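Local coordinates for putative aldehyde dehydrogenase AldY (Bacillus subtilis, PDB 4DNG), which probably oxidises aldehydes to carboxylates with NAD(+) as a member of the aldehyde dehydrogenase family, and may help protect cells against stress from ethanol and related compounds, at residues 38-43 / 208-214; 88-92 / 318-322; 46-50 / 217-221. Numbering follows the deposited sequence.

Contact 1: 38-43 / 208-214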
loop_
_atom_site.group_PDB
_atom_site.type_symbol
_atom_site.label_atom_id
_atom_site.label_comp_id
_atom_site.label_asym_id
_atom_site.label_seq_id
_atom_site.Cartn_x
_atom_site.Cartn_y
_atom_site.Cartn_z
ATOM N N ALA A 38 25.118 -5.054 -25.324
ATOM C CA ALA A 38 23.756 -4.581 -25.448
ATOM C C ALA A 38 23.762 -3.071 -25.532
ATOM O O ALA A 38 24.457 -2.399 -24.753
ATOM C CB ALA A 38 22.909 -5.058 -24.279
ATOM N N SER A 39 22.999 -2.556 -26.489
ATOM C CA SER A 39 22.779 -1.123 -26.645
ATOM C C SER A 39 21.714 -0.667 -25.652
ATOM O O SER A 39 20.689 -1.343 -25.465
ATOM C CB SER A 39 22.321 -0.811 -28.061
ATOM O OG SER A 39 21.057 -1.392 -28.292
ATOM N N LEU A 40 21.962 0.489 -25.041
ATOM C CA LEU A 40 21.153 1.001 -23.948
ATOM C C LEU A 40 20.027 1.873 -24.479
ATOM O O LEU A 40 20.262 2.808 -25.239
ATOM C CB LEU A 40 22.042 1.806 -22.996
ATOM C CG LEU A 40 23.187 0.971 -22.422
ATOM C CD1 LEU A 40 24.058 1.780 -21.464
ATOM C CD2 LEU A 40 22.603 -0.260 -21.738
ATOM N N ALA A 41 18.803 1.570 -24.073
ATOM C CA ALA A 41 17.637 2.322 -24.519
ATOM C C ALA A 41 17.561 3.668 -23.787
ATOM O O ALA A 41 18.182 3.839 -22.735
ATOM C CB ALA A 41 16.385 1.505 -24.277
ATOM N N THR A 42 16.795 4.614 -24.328
ATOM C CA THR A 42 16.795 5.984 -23.796
ATOM C C THR A 42 15.571 6.297 -22.986
ATOM O O THR A 42 14.535 5.615 -23.110
ATOM C CB THR A 42 16.768 7.043 -24.911
ATOM O OG1 THR A 42 15.479 7.029 -25.530
ATOM C CG2 THR A 42 17.833 6.771 -25.941
ATOM N N GLY A 43 15.679 7.367 -22.197
ATOM C CA GLY A 43 14.502 7.992 -21.580
ATOM C C GLY A 43 13.285 8.065 -22.495
ATOM O O GLY A 43 12.197 7.604 -22.128
ATOM N N LEU A 208 16.248 -2.741 -21.941
ATOM C CA LEU A 208 17.678 -2.898 -21.720
ATOM C C LEU A 208 18.291 -1.517 -21.662
ATOM O O LEU A 208 18.381 -0.814 -22.662
ATOM C CB LEU A 208 18.311 -3.749 -22.820
ATOM C CG LEU A 208 18.438 -5.223 -22.450
ATOM C CD1 LEU A 208 17.094 -5.811 -22.063
ATOM C CD2 LEU A 208 19.059 -6.016 -23.595
ATOM N N THR A 209 18.669 -1.111 -20.472
ATOM C CA THR A 209 19.099 0.238 -20.263
ATOM C C THR A 209 19.789 0.348 -18.931
ATOM O O THR A 209 20.087 -0.658 -18.298
ATOM C CB THR A 209 17.911 1.212 -20.365
ATOM O OG1 THR A 209 18.385 2.551 -20.196
ATOM C CG2 THR A 209 16.859 0.876 -19.312
ATOM N N ASP A 210 20.079 1.569 -18.505
ATOM C CA ASP A 210 20.670 1.752 -17.189
ATOM C C ASP A 210 20.167 3.058 -16.611
ATOM O O ASP A 210 19.501 3.849 -17.289
ATOM C CB ASP A 210 22.219 1.636 -17.222
ATOM C CG ASP A 210 22.901 2.790 -17.957
ATOM O OD1 ASP A 210 22.193 3.630 -18.547
ATOM O OD2 ASP A 210 24.158 2.870 -17.945
ATOM N N VAL A 211 20.431 3.260 -15.337
ATOM C CA VAL A 211 19.936 4.448 -14.673
ATOM C C VAL A 211 20.599 5.701 -15.246
ATOM O O VAL A 211 19.992 6.775 -15.320
ATOM C CB VAL A 211 20.046 4.289 -13.155
ATOM C CG1 VAL A 211 19.836 5.610 -12.470
ATOM C CG2 VAL A 211 19.013 3.247 -12.685
ATOM N N LYS A 212 21.827 5.541 -15.723
ATOM C CA LYS A 212 22.506 6.619 -16.414
ATOM C C LYS A 212 21.654 7.153 -17.600
ATOM O O LYS A 212 21.632 8.347 -17.873
ATOM C CB LYS A 212 23.870 6.152 -16.881
ATOM C CG LYS A 212 24.862 6.018 -15.745
ATOM C CD LYS A 212 26.170 5.418 -16.220
ATOM C CE LYS A 212 27.229 5.479 -15.130
ATOM N NZ LYS A 212 28.557 4.967 -15.595
ATOM N N GLU A 213 20.954 6.270 -18.302
ATOM C CA GLU A 213 20.031 6.719 -19.332
ATOM C C GLU A 213 18.733 7.253 -18.736
ATOM O O GLU A 213 18.235 8.285 -19.144
ATOM C CB GLU A 213 19.734 5.612 -20.338
ATOM C CG GLU A 213 20.817 5.417 -21.387
ATOM C CD GLU A 213 21.244 6.703 -22.075
ATOM O OE1 GLU A 213 20.367 7.398 -22.621
ATOM O OE2 GLU A 213 22.464 7.004 -22.092
ATOM N N ILE A 214 18.229 6.579 -17.721
ATOM C CA ILE A 214 16.822 6.642 -17.426
ATOM C C ILE A 214 16.464 7.371 -16.144
ATOM O O ILE A 214 15.321 7.725 -15.932
ATOM C CB ILE A 214 16.261 5.212 -17.620
ATOM C CG1 ILE A 214 15.477 5.194 -18.935
ATOM C CG2 ILE A 214 15.603 4.576 -16.375
ATOM C CD1 ILE A 214 15.308 3.822 -19.534
#
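Two hydrogen bonds tie the end of strand 34-39 and the turn after it to the loop before helix 211-214. Ala41 N donates to Leu208 O at 2.8 Å, a nearly straight bond. Thr209, with chi1 at t, swings OG1 to Ala41 O at 2.9 Å, so both polar backbone atoms of Ala41 are used. Leu208 O also takes a CA-H...O contact from Leu40 CA at 3.6 Å.

Leu40 is in the mt rotamer. Leu40 CD2 lies 3.8 Å from Thr209 CA and Leu40 CD1 3.7 Å from Asp210 OD2. Leu208 has an off-well chi1 of -95°, with CD2 4.0 Å from Ala38 CB. Glu213 points toward 38-43, and with chi1 and chi2 both m Glu213 CG lies 3.4 Å from Ala41 O. Ile214 also has an off-well chi1, and its CG1 comes 3.9 Å from Gly43 N.

Asp210, with chi1 at p, is the N-cap of helix 211-214: OD1 accepts from Glu213 N at 2.9 Å. Asp210 and Glu213 both form salt bridges to Arg22. Thr42, with chi1 at p, is the N-cap of helix 43-60.

The contact packs the N-terminal 23-27/34-39 hairpin and the start of helix 43-60 against the loop after strand 204-206. That strand belongs to the mixed sheet with 173-177 and 135-150, the NAD-binding domain in this family. Leu208 packs on helix 183-196.

Contact 2: 88-92 / 318-322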
loop_
_atom_site.group_PDB
_atom_site.type_symbol
_atom_site.label_atom_id
_atom_site.label_comp_id
_atom_site.label_asym_id
_atom_site.label_seq_id
_atom_site.Cartn_x
_atom_site.Cartn_y
_atom_site.Cartn_z
ATOM N N MET A 88 22.191 -23.083 -18.229
ATOM C CA MET A 88 23.535 -22.685 -18.611
ATOM C C MET A 88 23.675 -21.176 -18.678
ATOM O O MET A 88 24.578 -20.622 -18.055
ATOM C CB MET A 88 23.944 -23.324 -19.944
ATOM C CG MET A 88 25.436 -23.194 -20.235
ATOM S SD MET A 88 26.494 -23.784 -18.881
ATOM C CE MET A 88 26.439 -25.559 -19.148
ATOM N N MET A 89 22.779 -20.516 -19.413
ATOM C CA MET A 89 22.825 -19.058 -19.556
ATOM C C MET A 89 22.646 -18.275 -18.231
ATOM O O MET A 89 23.377 -17.307 -17.989
ATOM C CB MET A 89 21.852 -18.579 -20.635
ATOM C CG MET A 89 21.927 -17.078 -20.922
ATOM S SD MET A 89 23.527 -16.459 -21.492
ATOM C CE MET A 89 23.681 -17.329 -23.045
ATOM N N ILE A 90 21.699 -18.697 -17.383
ATOM C CA ILE A 90 21.557 -18.112 -16.042
ATOM C C ILE A 90 22.867 -18.221 -15.272
ATOM O O ILE A 90 23.284 -17.269 -14.633
ATOM C CB ILE A 90 20.437 -18.771 -15.197
ATOM C CG1 ILE A 90 19.045 -18.464 -15.780
ATOM C CG2 ILE A 90 20.497 -18.282 -13.753
ATOM C CD1 ILE A 90 17.988 -19.452 -15.330
ATOM N N ALA A 91 23.500 -19.389 -15.327
ATOM C CA ALA A 91 24.797 -19.577 -14.706
ATOM C C ALA A 91 25.867 -18.623 -15.292
ATOM O O ALA A 91 26.496 -17.877 -14.543
ATOM C CB ALA A 91 25.236 -21.033 -14.816
ATOM N N ARG A 92 26.026 -18.612 -16.616
ATOM C CA ARG A 92 27.046 -17.770 -17.265
ATOM C C ARG A 92 26.901 -16.289 -16.928
ATOM O O ARG A 92 27.893 -15.628 -16.636
ATOM C CB ARG A 92 27.061 -17.939 -18.789
ATOM C CG ARG A 92 26.751 -19.343 -19.287
ATOM C CD ARG A 92 27.628 -19.776 -20.456
ATOM N NE ARG A 92 27.407 -19.044 -21.709
ATOM C CZ ARG A 92 28.197 -18.071 -22.164
ATOM N NH1 ARG A 92 29.254 -17.687 -21.453
ATOM N NH2 ARG A 92 27.932 -17.472 -23.324
ATOM N N ASP A 318 34.612 -22.694 -11.261
ATOM C CA ASP A 318 33.808 -22.435 -12.445
ATOM C C ASP A 318 32.388 -22.892 -12.196
ATOM O O ASP A 318 32.136 -24.051 -11.901
ATOM C CB ASP A 318 34.380 -23.131 -13.677
ATOM C CG ASP A 318 33.829 -22.566 -14.970
ATOM O OD1 ASP A 318 32.787 -21.869 -14.927
ATOM O OD2 ASP A 318 34.438 -22.819 -16.032
ATOM N N GLN A 319 31.468 -21.956 -12.326
ATOM C CA GLN A 319 30.069 -22.146 -11.955
ATOM C C GLN A 319 29.284 -22.908 -13.030
ATOM O O GLN A 319 28.217 -23.479 -12.766
ATOM C CB GLN A 319 29.490 -20.770 -11.772
ATOM C CG GLN A 319 30.329 -19.780 -12.568
ATOM C CD GLN A 319 29.489 -18.971 -13.501
ATOM O OE1 GLN A 319 29.979 -18.084 -14.190
ATOM N NE2 GLN A 319 28.199 -19.270 -13.525
ATOM N N THR A 320 29.819 -22.911 -14.245
ATOM C CA THR A 320 29.245 -23.700 -15.319
ATOM C C THR A 320 29.517 -25.194 -15.123
ATOM O O THR A 320 28.903 -26.019 -15.784
ATOM C CB THR A 320 29.767 -23.250 -16.684
ATOM O OG1 THR A 320 31.138 -23.644 -16.809
ATOM C CG2 THR A 320 29.625 -21.720 -16.827
ATOM N N ASP A 321 30.421 -25.529 -14.205
ATOM C CA ASP A 321 30.675 -26.912 -13.795
ATOM C C ASP A 321 29.551 -27.373 -12.854
ATOM O O ASP A 321 29.308 -26.729 -11.828
ATOM C CB ASP A 321 32.056 -26.978 -13.122
ATOM C CG ASP A 321 32.422 -28.370 -12.575
ATOM O OD1 ASP A 321 31.560 -29.112 -12.051
ATOM O OD2 ASP A 321 33.620 -28.698 -12.628
ATOM N N PRO A 322 28.864 -28.493 -13.195
ATOM C CA PRO A 322 27.674 -28.954 -12.439
ATOM C C PRO A 322 27.935 -29.442 -10.996
ATOM O O PRO A 322 26.983 -29.810 -10.297
ATOM C CB PRO A 322 27.116 -30.099 -13.307
ATOM C CG PRO A 322 28.265 -30.568 -14.117
ATOM C CD PRO A 322 29.176 -29.391 -14.330
#
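One hydrogen bond crosses between helix 83-94 and segment 318-322 of the loop between helices 297-313 and 332-347. Gln319 NE2 donates to Ala91 O at 2.4 Å. The angle is good, but the distance is very short for such a bond, so the exact placing of the amide deserves caution. Ala91 is in the last turn of helix 83-94, where its carbonyl takes the Gln319 amide. The same NE2 makes a weak hydrogen bond to Gly96 O, just past the helix end.

Van der Waals contacts lie beside this bond. Ala91 CB points toward the loop and sits 3.7 Å from Gln319 NE2. The small side chain lets the amide come close to the helix. Met88 is one turn earlier, and its SD touches Thr320 CB at 4.0 Å. Thr320 lies loosely beside Arg92. The buried area is modest, 210 Å² over both sides.

Hydrogen bonds inside the loop fix its shape. Residues Asp318 to Asp321 form a type I beta turn, closed by Asp321 N to Asp318 O at 3.2 Å. Asp318 OD1 accepts from Thr320 N at 3.2 Å, an Asx turn, and from Thr320 OG1 at 3.1 Å.

This is structural packing away from the annotated sites. The loop belongs with the sheet of strands 258-262, 290-296 and 386-392, the catalytic domain in this family. It docks on helix 83-94, which packs against helices 98-118 and 183-196 of the NAD-binding part. Met89 and Arg92 rest on Ile35 of strand 34-39.

Contact 3: 46-50 / 217-221; sequences LEDAF and GMLTN
This is mainly apolar packing with a Met-aromatic pair and an Asn side chain against the Phe ring. It joins helix 43-60 to the short, weakly bonded helix 217-220, beside strands 135-150 and 173-177 of the NAD-binding sheet of the aldehyde dehydrogenase fold. Residues 46-50 are regular alpha-helix, with Phe50 N to Leu46 O at 2.9 Å. Residues 217-220 make one loose turn, and Asn221 leaves it extended at phi/psi -58/129. The nearest CA pairs are Leu46-Gly217 at 7.3 Å and Glu47-Asn221 at 7.5 Å.

Leu46 (tp) and Phe50 (chi1 -83°, chi2 -58°) point across from successive turns. Leu46 CD2 lies 3.5 Å from Gly217 C, where a CB on residue 217 would clash. Met218 is mmm. Met218 SD meets Leu46 CD1 at 3.6 Å and stands 5.3 Å from the Phe50 ring centroid, oblique to the ring. Phe50 CE2 is 3.6 Å from Gly217 O. Val146 and Val175 also pack on Phe50. The Met218 side chain is about 9 Å from that of Val235, an NAD(+)-site residue by similarity. Asn221 (chi1 t) accepts a hydrogen bond at OD1 from Ile223 N, while its ND2 lies 3.5 Å from Phe50 CD2.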
loop_
_atom_site.group_PDB
_atom_site.type_symbol
_atom_site.label_atom_id
_atom_site.label_comp_id
_atom_site.label_asym_id
_atom_site.label_seq_id
_atom_site.Cartn_x
_atom_site.Cartn_y
_atom_site.Cartn_z
ATOM N N LEU A 46 11.725 4.640 -23.165
ATOM C CA LEU A 46 10.981 4.180 -21.981
ATOM C C LEU A 46 9.600 4.800 -21.953
ATOM O O LEU A 46 8.608 4.094 -21.786
ATOM C CB LEU A 46 11.742 4.480 -20.674
ATOM C CG LEU A 46 11.180 4.034 -19.316
ATOM C CD1 LEU A 46 11.016 2.522 -19.231
ATOM C CD2 LEU A 46 12.051 4.552 -18.175
ATOM N N GLU A 47 9.534 6.116 -22.139
ATOM C CA GLU A 47 8.235 6.792 -22.240
ATOM C C GLU A 47 7.372 6.234 -23.377
ATOM O O GLU A 47 6.191 6.004 -23.162
ATOM C CB GLU A 47 8.381 8.305 -22.335
ATOM C CG GLU A 47 9.004 8.942 -21.105
ATOM C CD GLU A 47 9.850 10.166 -21.435
ATOM O OE1 GLU A 47 10.214 10.344 -22.615
ATOM O OE2 GLU A 47 10.173 10.951 -20.523
ATOM N N ASP A 48 7.935 5.993 -24.565
ATOM C CA ASP A 48 7.166 5.280 -25.602
ATOM C C ASP A 48 6.590 3.964 -25.043
ATOM O O ASP A 48 5.394 3.680 -25.187
ATOM C CB ASP A 48 8.009 4.970 -26.838
ATOM C CG ASP A 48 8.428 6.211 -27.608
ATOM O OD1 ASP A 48 7.909 7.318 -27.340
ATOM O OD2 ASP A 48 9.295 6.059 -28.494
ATOM N N ALA A 49 7.450 3.189 -24.380
ATOM C CA ALA A 49 7.104 1.875 -23.854
ATOM C C ALA A 49 5.960 1.921 -22.845
ATOM O O ALA A 49 5.022 1.127 -22.932
ATOM C CB ALA A 49 8.332 1.221 -23.252
ATOM N N PHE A 50 6.030 2.844 -21.890
ATOM C CA PHE A 50 4.889 3.088 -21.014
ATOM C C PHE A 50 3.607 3.466 -21.795
ATOM O O PHE A 50 2.541 2.915 -21.524
ATOM C CB PHE A 50 5.234 4.128 -19.943
ATOM C CG PHE A 50 5.948 3.544 -18.744
ATOM C CD1 PHE A 50 5.361 2.521 -18.002
ATOM C CD2 PHE A 50 7.208 4.012 -18.359
ATOM C CE1 PHE A 50 5.999 1.975 -16.893
ATOM C CE2 PHE A 50 7.855 3.457 -17.261
ATOM C CZ PHE A 50 7.246 2.437 -16.517
ATOM N N GLY A 217 12.986 7.508 -14.367
ATOM C CA GLY A 217 12.012 7.063 -15.385
ATOM C C GLY A 217 11.054 5.900 -15.095
ATOM O O GLY A 217 9.908 5.927 -15.537
ATOM N N MET A 218 11.498 4.878 -14.354
ATOM C CA MET A 218 10.622 3.768 -13.990
ATOM C C MET A 218 9.644 4.164 -12.869
ATOM O O MET A 218 8.676 3.440 -12.592
ATOM C CB MET A 218 11.461 2.559 -13.560
ATOM C CG MET A 218 12.305 1.933 -14.675
ATOM S SD MET A 218 11.281 1.108 -15.908
ATOM C CE MET A 218 10.584 -0.256 -15.019
ATOM N N LEU A 219 9.889 5.333 -12.261
ATOM C CA LEU A 219 9.272 5.716 -11.019
ATOM C C LEU A 219 8.308 6.872 -11.201
ATOM O O LEU A 219 7.227 6.892 -10.602
ATOM C CB LEU A 219 10.352 6.109 -10.007
ATOM C CG LEU A 219 11.523 5.162 -9.673
ATOM C CD1 LEU A 219 12.304 5.664 -8.453
ATOM C CD2 LEU A 219 11.066 3.731 -9.448
ATOM N N THR A 220 8.703 7.819 -12.043
ATOM C CA THR A 220 8.054 9.129 -12.174
ATOM C C THR A 220 6.940 9.161 -13.218
ATOM O O THR A 220 6.068 10.039 -13.208
ATOM C CB THR A 220 9.094 10.173 -12.623
ATOM O OG1 THR A 220 10.100 10.308 -11.613
ATOM C CG2 THR A 220 8.427 11.517 -12.801
ATOM N N ASN A 221 7.001 8.238 -14.167
ATOM C CA ASN A 221 6.053 8.253 -15.235
ATOM C C ASN A 221 4.676 8.146 -14.588
ATOM O O ASN A 221 4.463 7.277 -13.723
ATOM C CB ASN A 221 6.321 7.109 -16.218
ATOM C CG ASN A 221 5.523 7.252 -17.501
ATOM O OD1 ASN A 221 4.302 7.300 -17.467
ATOM N ND2 ASN A 221 6.206 7.328 -18.627
#

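Overall arrangement
Contacts 1 and 3 are neighbours, with centres about 12 Å apart. Strand 34-39 leads into helix 43-60, and helix 211-214 leads into helix 217-220, so the same two parts of the chain meet twice. They touch where Ile214 CG1 lies 3.6 Å from Leu46 CD2. Contact 2 stands apart, about 27 Å from contact 1 and 34 Å from contact 3, centre to centre. All three are partly buried, and none is deep core. By the NAD-binding sheet, contact 1 mixes backbone bonding with side-chain packing, and contact 3 relies on apolar and sulfur-aromatic packing. Contact 2, away from the sites, buries least and centres on one side-chain amide. Its loop is more than 220 residues further along the chain.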